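Local coordinates for 70 kDa protein (Xanthomonas sp., PDB 4B2N) that carries two covalently bound c-type hemes and, as a processive rubber oxygenase, cleaves the polyisoprene of latex with dioxygen, at residues Arg299-Asn310 with Asn493-Pro504; Asn56-Asn64 with Ala385-Val396. One frame throughout, in Å; residues are numbered along the deposited sequence.

Contact 1 and contact 2 have centres 18 Å apart and meet at the same heme c. Residues 385-396 of contact 2 bind this group covalently and ligate its iron, while residues 502-504 of contact 1 run along the porphyrin on the side of its axial ligand His-394. The two join directly: Pro-504 O is 2.8 Å from His-394 ND1, probably a hydrogen bond that orients the axial ligand, and Ala-503 CB packs 3.7 Å from Cys-393 CB. Contact 1 also reaches the other heme, which takes hydrogen bonds from the backbone N atoms of Phe-301 and Trp-302. Since Trp-302 CZ3 lies 3.5 Å from O2D of the shared heme, Trp-302 touches both hemes.

Contact 1: residues Arg299-Asn310 with Asn493-Pro504; sequences RQFWDGSLSSDN and NIWEEPTGYIAP. With HEC (heme c), chain D.
Trp-495 lies under Ser-305, whose CB sits 3.4 Å from the centroid of the five-membered ring, over its face: a CH-pi contact in the densest part of the interface. CG of Trp-495 is anti to the backbone N (chi1 -168°), which lays the indole beneath Ser-305, between Phe-301 and Leu-306 on one part of its rim and Asp-303 on another. Phe-301 CD2 meets Trp-495 CH2 at 3.6 Å, the rings nearly parallel but hardly overlapping. The Asp-303 carboxylate is steeply turned against the indole; its OD1 accepts from both N and OG of Ser-305 on one face, closing an Asx turn, while OD2 forms a salt bridge with Arg-432, a heme-binding residue.

Two backbone bonds tie the segments together, one beside this core and one toward the heme. Glu-496 N gives an almost straight bond (175°) of 2.9 Å to a lone pair of Ser-305 O, and Ile-502 N bonds to Trp-302 O.

Buried Arg-299 is firmly held: NE gives a nearly straight bond (167°) to Gly-304 O, in the guanidinium plane, and the guanidinium lies against the Leu-306/Ser-307 peptide. A water links NH2 to Ile-494 O. Looseness is confined to the exposed Glu-496, whose OE2 stays 4.7 Å from Arg-299 NH2.

The contact lies between two heme pockets, Phe-301 and Trp-302 lining one, Trp-302 and Tyr-501 to Pro-504 the other. Strand 500-502 pairs antiparallel with strand 420-422, helix 439-446 packs on Leu-306 and Trp-495, and helix 312-319 touches Phe-301 and Leu-306.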
loop_
_atom_site.group_PDB
_atom_site.type_symbol
_atom_site.label_atom_id
_atom_site.label_comp_id
_atom_site.label_asym_id
_atom_site.label_seq_id
_atom_site.Cartn_x
_atom_site.Cartn_y
_atom_site.Cartn_z
ATOM N N ARG A 299 0.811 -11.394 6.397
ATOM C CA ARG A 299 1.711 -11.129 5.269
ATOM C C ARG A 299 1.698 -9.654 4.880
ATOM O O ARG A 299 0.761 -8.931 5.210
ATOM C CB ARG A 299 1.297 -11.919 3.995
ATOM C CG ARG A 299 0.998 -13.392 4.241
ATOM C CD ARG A 299 2.208 -14.168 4.746
ATOM N NE ARG A 299 3.249 -14.297 3.716
ATOM C CZ ARG A 299 4.425 -14.873 3.850
ATOM N NH1 ARG A 299 4.808 -15.395 5.009
ATOM N NH2 ARG A 299 5.245 -14.929 2.778
ATOM N N GLN A 300 2.662 -9.314 4.046
ATOM C CA GLN A 300 2.749 -7.996 3.398
ATOM C C GLN A 300 2.349 -8.178 1.910
ATOM O O GLN A 300 2.611 -9.217 1.309
ATOM C CB GLN A 300 4.214 -7.506 3.455
ATOM C CG GLN A 300 4.812 -7.582 4.847
ATOM C CD GLN A 300 4.761 -6.249 5.570
ATOM O OE1 GLN A 300 5.494 -6.019 6.527
ATOM N NE2 GLN A 300 3.824 -5.433 5.196
ATOM N N PHE A 301 1.798 -7.106 1.329
ATOM C CA PHE A 301 1.609 -6.930 -0.059
ATOM C C PHE A 301 0.367 -7.659 -0.510
ATOM O O PHE A 301 -0.134 -8.598 0.171
ATOM C CB PHE A 301 2.873 -7.298 -0.850
ATOM C CG PHE A 301 4.015 -6.288 -0.710
ATOM C CD1 PHE A 301 3.789 -4.929 -0.610
ATOM C CD2 PHE A 301 5.343 -6.731 -0.755
ATOM C CE1 PHE A 301 4.856 -4.002 -0.528
ATOM C CE2 PHE A 301 6.417 -5.819 -0.702
ATOM C CZ PHE A 301 6.179 -4.435 -0.582
ATOM N N TRP A 302 -0.174 -7.193 -1.633
ATOM C CA TRP A 302 -1.443 -7.739 -2.126
ATOM C C TRP A 302 -1.396 -9.199 -2.446
ATOM O O TRP A 302 -2.434 -9.849 -2.413
ATOM C CB TRP A 302 -1.879 -6.990 -3.398
ATOM C CG TRP A 302 -2.592 -5.739 -3.018
ATOM C CD1 TRP A 302 -2.191 -4.403 -3.172
ATOM C CD2 TRP A 302 -3.911 -5.696 -2.428
ATOM N NE1 TRP A 302 -3.165 -3.566 -2.725
ATOM C CE2 TRP A 302 -4.251 -4.291 -2.288
ATOM C CE3 TRP A 302 -4.884 -6.697 -2.098
ATOM C CZ2 TRP A 302 -5.461 -3.892 -1.745
ATOM C CZ3 TRP A 302 -6.113 -6.283 -1.566
ATOM C CH2 TRP A 302 -6.418 -4.910 -1.414
ATOM N N ASP A 303 -0.209 -9.700 -2.746
ATOM C CA ASP A 303 -0.008 -11.132 -3.049
ATOM C C ASP A 303 0.394 -11.942 -1.795
ATOM O O ASP A 303 0.618 -13.158 -1.890
ATOM C CB ASP A 303 1.089 -11.324 -4.130
ATOM C CG ASP A 303 2.355 -10.482 -3.849
ATOM O OD1 ASP A 303 2.533 -9.962 -2.727
ATOM O OD2 ASP A 303 3.215 -10.373 -4.757
ATOM N N GLY A 304 0.477 -11.295 -0.651
ATOM C CA GLY A 304 0.858 -12.020 0.565
ATOM C C GLY A 304 2.274 -12.573 0.429
ATOM O O GLY A 304 2.605 -13.577 1.017
ATOM N N SER A 305 3.094 -11.927 -0.375
ATOM C CA SER A 305 4.420 -12.496 -0.719
ATOM C C SER A 305 5.437 -12.607 0.457
ATOM O O SER A 305 6.333 -13.485 0.422
ATOM C CB SER A 305 5.035 -11.636 -1.793
ATOM O OG SER A 305 5.124 -10.304 -1.371
ATOM N N LEU A 306 5.368 -11.698 1.417
ATOM C CA LEU A 306 6.341 -11.649 2.513
ATOM C C LEU A 306 5.756 -11.688 3.879
ATOM O O LEU A 306 4.666 -11.198 4.078
ATOM C CB LEU A 306 7.178 -10.360 2.404
ATOM C CG LEU A 306 7.915 -10.145 1.076
ATOM C CD1 LEU A 306 8.395 -8.732 0.928
ATOM C CD2 LEU A 306 9.100 -11.103 0.962
ATOM N N SER A 307 6.504 -12.217 4.861
ATOM C CA SER A 307 6.082 -12.196 6.279
ATOM C C SER A 307 5.873 -10.808 6.805
ATOM O O SER A 307 6.715 -9.920 6.569
ATOM C CB SER A 307 7.169 -12.811 7.162
ATOM O OG SER A 307 6.716 -12.824 8.521
ATOM N N SER A 308 4.791 -10.600 7.559
ATOM C CA SER A 308 4.626 -9.339 8.268
ATOM C C SER A 308 5.677 -9.060 9.354
ATOM O O SER A 308 5.683 -7.985 9.913
ATOM C CB SER A 308 3.231 -9.223 8.894
ATOM O OG SER A 308 2.293 -9.151 7.825
ATOM N N ASP A 309 6.495 -10.051 9.695
ATOM C CA ASP A 309 7.629 -9.802 10.624
ATOM C C ASP A 309 8.718 -8.902 9.975
ATOM O O ASP A 309 9.566 -8.293 10.669
ATOM C CB ASP A 309 8.265 -11.120 11.078
ATOM C CG ASP A 309 9.025 -10.955 12.409
ATOM O OD1 ASP A 309 8.488 -10.332 13.370
ATOM O OD2 ASP A 309 10.165 -11.452 12.518
ATOM N N ASN A 310 8.697 -8.842 8.656
ATOM C CA ASN A 310 9.759 -8.218 7.909
ATOM C C ASN A 310 9.476 -6.754 7.753
ATOM O O ASN A 310 8.340 -6.363 7.690
ATOM C CB ASN A 310 9.996 -8.906 6.546
ATOM C CG ASN A 310 9.668 -8.001 5.379
ATOM O OD1 ASN A 310 10.507 -7.337 4.878
ATOM N ND2 ASN A 310 8.404 -8.018 4.940
ATOM N N ASN A 493 13.430 -14.572 4.580
ATOM C CA ASN A 493 12.365 -13.617 4.158
ATOM C C ASN A 493 12.153 -13.705 2.672
ATOM O O ASN A 493 12.318 -12.750 1.890
ATOM C CB ASN A 493 12.649 -12.163 4.602
ATOM C CG ASN A 493 11.491 -11.219 4.291
ATOM O OD1 ASN A 493 10.296 -11.566 4.483
ATOM N ND2 ASN A 493 11.819 -10.048 3.713
ATOM N N ILE A 494 11.724 -14.889 2.293
ATOM C CA ILE A 494 11.579 -15.332 0.923
ATOM C C ILE A 494 10.395 -14.613 0.290
ATOM O O ILE A 494 9.308 -14.570 0.896
ATOM C CB ILE A 494 11.163 -16.852 0.955
ATOM C CG1 ILE A 494 12.323 -17.680 1.451
ATOM C CG2 ILE A 494 10.778 -17.313 -0.445
ATOM C CD1 ILE A 494 13.608 -17.354 0.705
ATOM N N TRP A 495 10.545 -14.142 -0.951
ATOM C CA TRP A 495 9.383 -13.660 -1.712
ATOM C C TRP A 495 8.625 -14.885 -2.230
ATOM O O TRP A 495 9.114 -15.525 -3.149
ATOM C CB TRP A 495 9.852 -12.847 -2.904
ATOM C CG TRP A 495 8.674 -12.093 -3.517
ATOM C CD1 TRP A 495 7.560 -12.621 -4.218
ATOM C CD2 TRP A 495 8.394 -10.659 -3.379
ATOM N NE1 TRP A 495 6.664 -11.619 -4.519
ATOM C CE2 TRP A 495 7.094 -10.421 -4.032
ATOM C CE3 TRP A 495 9.065 -9.570 -2.782
ATOM C CZ2 TRP A 495 6.542 -9.166 -4.104
ATOM C CZ3 TRP A 495 8.466 -8.298 -2.836
ATOM C CH2 TRP A 495 7.255 -8.095 -3.512
ATOM N N GLU A 496 7.480 -15.240 -1.651
ATOM C CA GLU A 496 6.752 -16.450 -2.099
ATOM C C GLU A 496 6.336 -16.416 -3.555
ATOM O O GLU A 496 6.013 -15.364 -4.103
ATOM C CB GLU A 496 5.481 -16.695 -1.270
ATOM C CG GLU A 496 5.826 -17.139 0.136
ATOM C CD GLU A 496 6.517 -18.521 0.214
ATOM O OE1 GLU A 496 6.138 -19.452 -0.522
ATOM O OE2 GLU A 496 7.395 -18.704 1.090
ATOM N N GLU A 497 6.350 -17.567 -4.194
ATOM C CA GLU A 497 5.865 -17.599 -5.549
ATOM C C GLU A 497 4.371 -17.137 -5.544
ATOM O O GLU A 497 3.600 -17.624 -4.750
ATOM C CB GLU A 497 5.994 -19.022 -6.077
ATOM C CG GLU A 497 5.472 -19.090 -7.474
ATOM C CD GLU A 497 5.839 -20.364 -8.157
ATOM O OE1 GLU A 497 6.362 -21.259 -7.469
ATOM O OE2 GLU A 497 5.656 -20.402 -9.398
ATOM N N PRO A 498 3.980 -16.201 -6.441
ATOM C CA PRO A 498 2.575 -15.798 -6.337
ATOM C C PRO A 498 1.561 -16.830 -6.756
ATOM O O PRO A 498 1.790 -17.516 -7.734
ATOM C CB PRO A 498 2.461 -14.594 -7.243
ATOM C CG PRO A 498 3.688 -14.513 -8.069
ATOM C CD PRO A 498 4.721 -15.429 -7.442
ATOM N N THR A 499 0.438 -16.859 -6.055
ATOM C CA THR A 499 -0.664 -17.766 -6.385
ATOM C C THR A 499 -2.020 -17.035 -6.447
ATOM O O THR A 499 -2.987 -17.542 -7.034
ATOM C CB THR A 499 -0.789 -18.867 -5.312
ATOM O OG1 THR A 499 -0.971 -18.237 -4.057
ATOM C CG2 THR A 499 0.495 -19.678 -5.226
ATOM N N GLY A 500 -2.102 -15.868 -5.825
ATOM C CA GLY A 500 -3.337 -15.101 -5.822
ATOM C C GLY A 500 -3.224 -13.838 -4.996
ATOM O O GLY A 500 -2.139 -13.215 -4.902
ATOM N N TYR A 501 -4.344 -13.432 -4.409
ATOM C CA TYR A 501 -4.375 -12.192 -3.650
ATOM C C TYR A 501 -4.852 -12.474 -2.218
ATOM O O TYR A 501 -5.707 -13.384 -1.980
ATOM C CB TYR A 501 -5.280 -11.156 -4.358
ATOM C CG TYR A 501 -4.816 -10.781 -5.724
ATOM C CD1 TYR A 501 -3.589 -10.144 -5.924
ATOM C CD2 TYR A 501 -5.658 -11.002 -6.840
ATOM C CE1 TYR A 501 -3.167 -9.806 -7.218
ATOM C CE2 TYR A 501 -5.269 -10.657 -8.118
ATOM C CZ TYR A 501 -4.011 -10.048 -8.298
ATOM O OH TYR A 501 -3.626 -9.714 -9.570
ATOM N N ILE A 502 -4.329 -11.703 -1.256
ATOM C CA ILE A 502 -4.776 -11.777 0.132
ATOM C C ILE A 502 -6.268 -11.317 0.202
ATOM O O ILE A 502 -6.663 -10.375 -0.527
ATOM C CB ILE A 502 -3.865 -10.879 0.998
ATOM C CG1 ILE A 502 -4.166 -11.029 2.477
ATOM C CG2 ILE A 502 -4.054 -9.419 0.625
ATOM C CD1 ILE A 502 -3.833 -12.424 2.977
ATOM N N ALA A 503 -7.121 -12.051 0.945
ATOM C CA ALA A 503 -8.459 -11.550 1.331
ATOM C C ALA A 503 -8.224 -10.589 2.547
ATOM O O ALA A 503 -7.916 -11.012 3.681
ATOM C CB ALA A 503 -9.433 -12.712 1.632
ATOM N N PRO A 504 -8.269 -9.271 2.316
ATOM C CA PRO A 504 -7.767 -8.442 3.439
ATOM C C PRO A 504 -8.779 -8.309 4.590
ATOM O O PRO A 504 -9.927 -8.644 4.392
ATOM C CB PRO A 504 -7.598 -7.054 2.814
ATOM C CG PRO A 504 -8.493 -7.053 1.605
ATOM C CD PRO A 504 -8.580 -8.484 1.108
HETATM FE FE HEC D . -13.913 -10.878 -0.383
HETATM C CHA HEC D . -11.806 -8.402 -1.553
HETATM C CHB HEC D . -15.966 -8.469 1.261
HETATM C CHC HEC D . -16.279 -13.230 0.356
HETATM C CHD HEC D . -11.507 -13.231 -0.957
HETATM N NA HEC D . -13.817 -8.877 -0.099
HETATM C C1A HEC D . -12.960 -7.986 -0.791
HETATM C C2A HEC D . -13.301 -6.592 -0.514
HETATM C C3A HEC D . -14.515 -6.616 0.322
HETATM C C4A HEC D . -14.836 -8.019 0.488
HETATM C CMA HEC D . -15.227 -5.405 0.881
HETATM C CAA HEC D . -12.509 -5.343 -0.894
HETATM C CBA HEC D . -11.435 -5.297 0.253
HETATM C CGA HEC D . -10.360 -4.243 -0.054
HETATM O O1A HEC D . -10.404 -3.701 -1.189
HETATM O O2A HEC D . -9.465 -3.858 0.785
HETATM N NB HEC D . -15.816 -10.811 0.636
HETATM C C1B HEC D . -16.490 -9.828 1.231
HETATM C C2B HEC D . -17.775 -10.193 1.836
HETATM C C3B HEC D . -17.867 -11.634 1.534
HETATM C C4B HEC D . -16.631 -11.893 0.813
HETATM C CMB HEC D . -18.721 -9.278 2.578
HETATM C CAB HEC D . -18.989 -12.600 1.848
HETATM C CBB HEC D . -20.174 -12.336 1.155
HETATM N NC HEC D . -13.870 -12.809 -0.177
HETATM C C1C HEC D . -14.976 -13.692 -0.024
HETATM C C2C HEC D . -14.672 -15.103 -0.230
HETATM C C3C HEC D . -13.279 -15.100 -0.601
HETATM C C4C HEC D . -12.845 -13.675 -0.652
HETATM C CMC HEC D . -15.602 -16.299 -0.088
HETATM C CAC HEC D . -12.493 -16.332 -0.936
HETATM C CBC HEC D . -12.857 -17.261 -1.841
HETATM N ND HEC D . -12.037 -10.822 -1.020
HETATM C C1D HEC D . -11.207 -11.826 -1.279
HETATM C C2D HEC D . -9.906 -11.512 -1.855
HETATM C C3D HEC D . -9.988 -10.084 -2.051
HETATM C C4D HEC D . -11.320 -9.774 -1.542
HETATM C CMD HEC D . -8.770 -12.444 -2.194
HETATM C CAD HEC D . -8.922 -9.178 -2.623
HETATM C CBD HEC D . -9.302 -9.012 -4.103
HETATM C CGD HEC D . -8.363 -8.090 -4.843
HETATM O O1D HEC D . -7.792 -8.438 -5.885
HETATM O O2D HEC D . -8.186 -7.011 -4.317
HETATM O O HOH W 1 7.835 -15.599 3.040
HETATM O O HOH W 2 0.227 -14.796 -4.080
HETATM O O HOH W 3 8.870 -13.757 4.369
#

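Contact 2: residues Asn56-Asn64 with Ala385-Val396; sequences NPNAALQFN and AGNGSCASCHGV. With HEC (heme c), chain D.
Ala-60 and Leu-61 press against residues 385-396, which carry the Cys-Ala-Ser-Cys-His form of the CXXCH heme-attachment motif of c-type cytochromes. The second segment enters at Ala-385, whose CB packs loosely on the bent chain of Gln-62. A water sits between the backbones here, accepting from Gln-62 N and donating to Ala-385 O and Ser-392 O, so it also ties the approach to the helix. Gly-386 passes with its CA against Ala-60 O. At Asn-387 the backbone N gives the one direct hydrogen bond between the segments, 3.1 Å to a lone pair of Ala-60 O, and Asn-387 CB lies 3.7 Å from Ala-60 CB.

Ser-389 precedes the helical turn. Its carbonyl O is gripped twice, by Ser-392 N and by Ser-392 OG at 2.6 Å; Ser-392 OG, between backbone N and carbonyl carbon (chi1 65°), is turned back to reach it. Cys-390 SG then makes the first thioether, 1.7 Å to CAB of the heme. Ala-391 and Ser-392 turn their carbonyls toward Leu-61, and CD1 of that leucine comes within 3.4 Å of Ser-392 O. Cys-393 follows with the second thioether, SG to CAC at 2.0 Å, on the face of the helix that looks away from residues 56-64. His-394 NE2 binds the iron at 2.0 Å, and His-641 supplies the other axial ligand.

Gly-395, with positive phi, is the first residue past the helix, and its CA lies beside Leu-61 CD2. The last touch is Val-396, whose CG2 meets Leu-61 CD2 at 4.1 Å.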
loop_
_atom_site.group_PDB
_atom_site.type_symbol
_atom_site.label_atom_id
_atom_site.label_comp_id
_atom_site.label_asym_id
_atom_site.label_seq_id
_atom_site.Cartn_x
_atom_site.Cartn_y
_atom_site.Cartn_z
ATOM N N ASN A 56 -8.422 -28.226 13.090
ATOM C CA ASN A 56 -9.617 -28.864 12.570
ATOM C C ASN A 56 -9.764 -28.684 11.047
ATOM O O ASN A 56 -10.182 -27.627 10.568
ATOM C CB ASN A 56 -10.871 -28.396 13.323
ATOM C CG ASN A 56 -12.162 -28.844 12.619
ATOM O OD1 ASN A 56 -12.130 -29.680 11.694
ATOM N ND2 ASN A 56 -13.283 -28.286 13.017
ATOM N N PRO A 57 -9.438 -29.724 10.284
ATOM C CA PRO A 57 -9.401 -29.555 8.845
ATOM C C PRO A 57 -10.772 -29.350 8.234
ATOM O O PRO A 57 -10.829 -28.963 7.067
ATOM C CB PRO A 57 -8.824 -30.879 8.346
ATOM C CG PRO A 57 -9.234 -31.876 9.381
ATOM C CD PRO A 57 -9.321 -31.149 10.691
ATOM N N ASN A 58 -11.850 -29.526 9.017
ATOM C CA ASN A 58 -13.201 -29.245 8.533
ATOM C C ASN A 58 -13.749 -27.892 8.929
ATOM O O ASN A 58 -14.847 -27.551 8.533
ATOM C CB ASN A 58 -14.170 -30.317 8.972
ATOM C CG ASN A 58 -13.715 -31.669 8.503
ATOM O OD1 ASN A 58 -13.309 -32.486 9.316
ATOM N ND2 ASN A 58 -13.683 -31.877 7.185
ATOM N N ALA A 59 -12.985 -27.121 9.696
ATOM C CA ALA A 59 -13.427 -25.785 10.091
ATOM C C ALA A 59 -13.786 -24.902 8.852
ATOM O O ALA A 59 -13.286 -25.113 7.744
ATOM C CB ALA A 59 -12.369 -25.089 10.961
ATOM N N ALA A 60 -14.645 -23.908 9.080
ATOM C CA ALA A 60 -15.067 -22.928 8.061
ATOM C C ALA A 60 -13.891 -22.164 7.472
ATOM O O ALA A 60 -13.893 -21.801 6.295
ATOM C CB ALA A 60 -16.043 -21.928 8.663
ATOM N N LEU A 61 -12.890 -21.909 8.298
ATOM C CA LEU A 61 -11.727 -21.141 7.813
ATOM C C LEU A 61 -10.420 -21.927 7.904
ATOM O O LEU A 61 -10.004 -22.342 8.990
ATOM C CB LEU A 61 -11.623 -19.844 8.615
ATOM C CG LEU A 61 -10.345 -18.992 8.435
ATOM C CD1 LEU A 61 -10.167 -18.518 6.975
ATOM C CD2 LEU A 61 -10.379 -17.796 9.347
ATOM N N GLN A 62 -9.762 -22.121 6.774
ATOM C CA GLN A 62 -8.439 -22.787 6.747
ATOM C C GLN A 62 -7.397 -21.751 6.323
ATOM O O GLN A 62 -7.385 -21.369 5.161
ATOM C CB GLN A 62 -8.447 -23.920 5.742
ATOM C CG GLN A 62 -9.559 -24.902 6.083
ATOM C CD GLN A 62 -9.237 -25.624 7.386
ATOM O OE1 GLN A 62 -8.138 -26.089 7.559
ATOM N NE2 GLN A 62 -10.196 -25.713 8.297
ATOM N N PHE A 63 -6.528 -21.335 7.236
ATOM C CA PHE A 63 -5.476 -20.363 6.874
ATOM C C PHE A 63 -4.479 -20.954 5.907
ATOM O O PHE A 63 -4.128 -22.126 5.990
ATOM C CB PHE A 63 -4.708 -19.862 8.108
ATOM C CG PHE A 63 -5.575 -19.203 9.142
ATOM C CD1 PHE A 63 -6.211 -17.962 8.871
ATOM C CD2 PHE A 63 -5.798 -19.828 10.413
ATOM C CE1 PHE A 63 -7.003 -17.330 9.852
ATOM C CE2 PHE A 63 -6.636 -19.220 11.373
ATOM C CZ PHE A 63 -7.227 -17.951 11.103
ATOM N N ASN A 64 -3.904 -20.131 5.055
ATOM C CA ASN A 64 -2.862 -20.658 4.181
ATOM C C ASN A 64 -1.699 -19.742 4.012
ATOM O O ASN A 64 -0.744 -20.108 3.326
ATOM C CB ASN A 64 -3.424 -21.115 2.837
ATOM C CG ASN A 64 -3.868 -19.955 1.980
ATOM O OD1 ASN A 64 -3.529 -18.823 2.234
ATOM N ND2 ASN A 64 -4.641 -20.247 0.954
ATOM N N ALA A 385 -11.138 -24.788 0.336
ATOM C CA ALA A 385 -11.460 -25.563 1.540
ATOM C C ALA A 385 -12.114 -24.597 2.515
ATOM O O ALA A 385 -11.598 -23.503 2.699
ATOM C CB ALA A 385 -10.178 -26.127 2.164
ATOM N N GLY A 386 -13.200 -24.994 3.163
ATOM C CA GLY A 386 -13.818 -24.119 4.194
ATOM C C GLY A 386 -15.315 -24.163 3.940
ATOM O O GLY A 386 -15.791 -25.036 3.205
ATOM N N ASN A 387 -16.058 -23.212 4.498
ATOM C CA ASN A 387 -17.531 -23.247 4.439
ATOM C C ASN A 387 -18.165 -22.286 3.403
ATOM O O ASN A 387 -19.387 -22.050 3.398
ATOM C CB ASN A 387 -18.129 -23.082 5.869
ATOM C CG ASN A 387 -18.300 -21.634 6.284
ATOM O OD1 ASN A 387 -19.165 -21.309 7.092
ATOM N ND2 ASN A 387 -17.453 -20.768 5.771
ATOM N N GLY A 388 -17.340 -21.742 2.502
ATOM C CA GLY A 388 -17.839 -20.932 1.391
ATOM C C GLY A 388 -18.334 -19.545 1.801
ATOM O O GLY A 388 -18.944 -18.802 0.955
ATOM N N SER A 389 -18.131 -19.208 3.084
ATOM C CA SER A 389 -18.611 -17.909 3.584
ATOM C C SER A 389 -17.553 -16.824 3.456
ATOM O O SER A 389 -16.387 -17.124 3.150
ATOM C CB SER A 389 -19.010 -18.021 5.043
ATOM O OG SER A 389 -17.857 -18.185 5.843
ATOM N N CYS A 390 -17.952 -15.558 3.651
ATOM C CA CYS A 390 -16.935 -14.451 3.700
ATOM C C CYS A 390 -15.815 -14.796 4.645
ATOM O O CYS A 390 -14.623 -14.566 4.364
ATOM C CB CYS A 390 -17.575 -13.219 4.293
ATOM S SG CYS A 390 -19.137 -12.715 3.547
ATOM N N ALA A 391 -16.226 -15.349 5.778
ATOM C CA ALA A 391 -15.298 -15.767 6.835
ATOM C C ALA A 391 -14.257 -16.769 6.397
ATOM O O ALA A 391 -13.143 -16.698 6.883
ATOM C CB ALA A 391 -16.055 -16.274 8.035
ATOM N N SER A 392 -14.608 -17.699 5.485
ATOM C CA SER A 392 -13.660 -18.699 4.989
ATOM C C SER A 392 -12.458 -18.123 4.255
ATOM O O SER A 392 -11.565 -18.852 3.906
ATOM C CB SER A 392 -14.352 -19.735 4.051
ATOM O OG SER A 392 -14.826 -19.124 2.858
ATOM N N CYS A 393 -12.450 -16.830 3.977
ATOM C CA CYS A 393 -11.276 -16.200 3.337
ATOM C C CYS A 393 -10.868 -15.062 4.171
ATOM O O CYS A 393 -9.711 -14.966 4.558
ATOM C CB CYS A 393 -11.596 -15.638 1.954
ATOM S SG CYS A 393 -12.005 -17.006 0.853
ATOM N N HIS A 394 -11.810 -14.150 4.426
ATOM C CA HIS A 394 -11.433 -12.907 5.079
ATOM C C HIS A 394 -11.032 -13.023 6.549
ATOM O O HIS A 394 -10.205 -12.259 7.070
ATOM C CB HIS A 394 -12.540 -11.894 4.899
ATOM C CG HIS A 394 -12.597 -11.327 3.539
ATOM N ND1 HIS A 394 -11.812 -10.261 3.146
ATOM C CD2 HIS A 394 -13.411 -11.623 2.490
ATOM C CE1 HIS A 394 -12.126 -9.940 1.876
ATOM N NE2 HIS A 394 -13.092 -10.775 1.462
ATOM N N GLY A 395 -11.607 -13.981 7.254
ATOM C CA GLY A 395 -11.406 -14.034 8.695
ATOM C C GLY A 395 -12.683 -14.132 9.492
ATOM O O GLY A 395 -13.757 -13.717 9.020
ATOM N N VAL A 396 -12.557 -14.628 10.724
ATOM C CA VAL A 396 -13.689 -14.679 11.664
ATOM C C VAL A 396 -13.696 -13.487 12.632
ATOM O O VAL A 396 -12.714 -13.259 13.364
ATOM C CB VAL A 396 -13.601 -15.974 12.512
ATOM C CG1 VAL A 396 -14.701 -15.997 13.569
ATOM C CG2 VAL A 396 -13.700 -17.205 11.619
HETATM FE FE HEC D . -13.913 -10.878 -0.383
HETATM C CHA HEC D . -11.806 -8.402 -1.553
HETATM C CHB HEC D . -15.966 -8.469 1.261
HETATM C CHC HEC D . -16.279 -13.230 0.356
HETATM C CHD HEC D . -11.507 -13.231 -0.957
HETATM N NA HEC D . -13.817 -8.877 -0.099
HETATM C C1A HEC D . -12.960 -7.986 -0.791
HETATM C C2A HEC D . -13.301 -6.592 -0.514
HETATM C C3A HEC D . -14.515 -6.616 0.322
HETATM C C4A HEC D . -14.836 -8.019 0.488
HETATM C CMA HEC D . -15.227 -5.405 0.881
HETATM C CAA HEC D . -12.509 -5.343 -0.894
HETATM C CBA HEC D . -11.435 -5.297 0.253
HETATM C CGA HEC D . -10.360 -4.243 -0.054
HETATM O O1A HEC D . -10.404 -3.701 -1.189
HETATM O O2A HEC D . -9.465 -3.858 0.785
HETATM N NB HEC D . -15.816 -10.811 0.636
HETATM C C1B HEC D . -16.490 -9.828 1.231
HETATM C C2B HEC D . -17.775 -10.193 1.836
HETATM C C3B HEC D . -17.867 -11.634 1.534
HETATM C C4B HEC D . -16.631 -11.893 0.813
HETATM C CMB HEC D . -18.721 -9.278 2.578
HETATM C CAB HEC D . -18.989 -12.600 1.848
HETATM C CBB HEC D . -20.174 -12.336 1.155
HETATM N NC HEC D . -13.870 -12.809 -0.177
HETATM C C1C HEC D . -14.976 -13.692 -0.024
HETATM C C2C HEC D . -14.672 -15.103 -0.230
HETATM C C3C HEC D . -13.279 -15.100 -0.601
HETATM C C4C HEC D . -12.845 -13.675 -0.652
HETATM C CMC HEC D . -15.602 -16.299 -0.088
HETATM C CAC HEC D . -12.493 -16.332 -0.936
HETATM C CBC HEC D . -12.857 -17.261 -1.841
HETATM N ND HEC D . -12.037 -10.822 -1.020
HETATM C C1D HEC D . -11.207 -11.826 -1.279
HETATM C C2D HEC D . -9.906 -11.512 -1.855
HETATM C C3D HEC D . -9.988 -10.084 -2.051
HETATM C C4D HEC D . -11.320 -9.774 -1.542
HETATM C CMD HEC D . -8.770 -12.444 -2.194
HETATM C CAD HEC D . -8.922 -9.178 -2.623
HETATM C CBD HEC D . -9.302 -9.012 -4.103
HETATM C CGD HEC D . -8.363 -8.090 -4.843
HETATM O O1D HEC D . -7.792 -8.438 -5.885
HETATM O O2D HEC D . -8.186 -7.011 -4.317
HETATM O O HOH W 4 -10.779 -21.419 4.270
#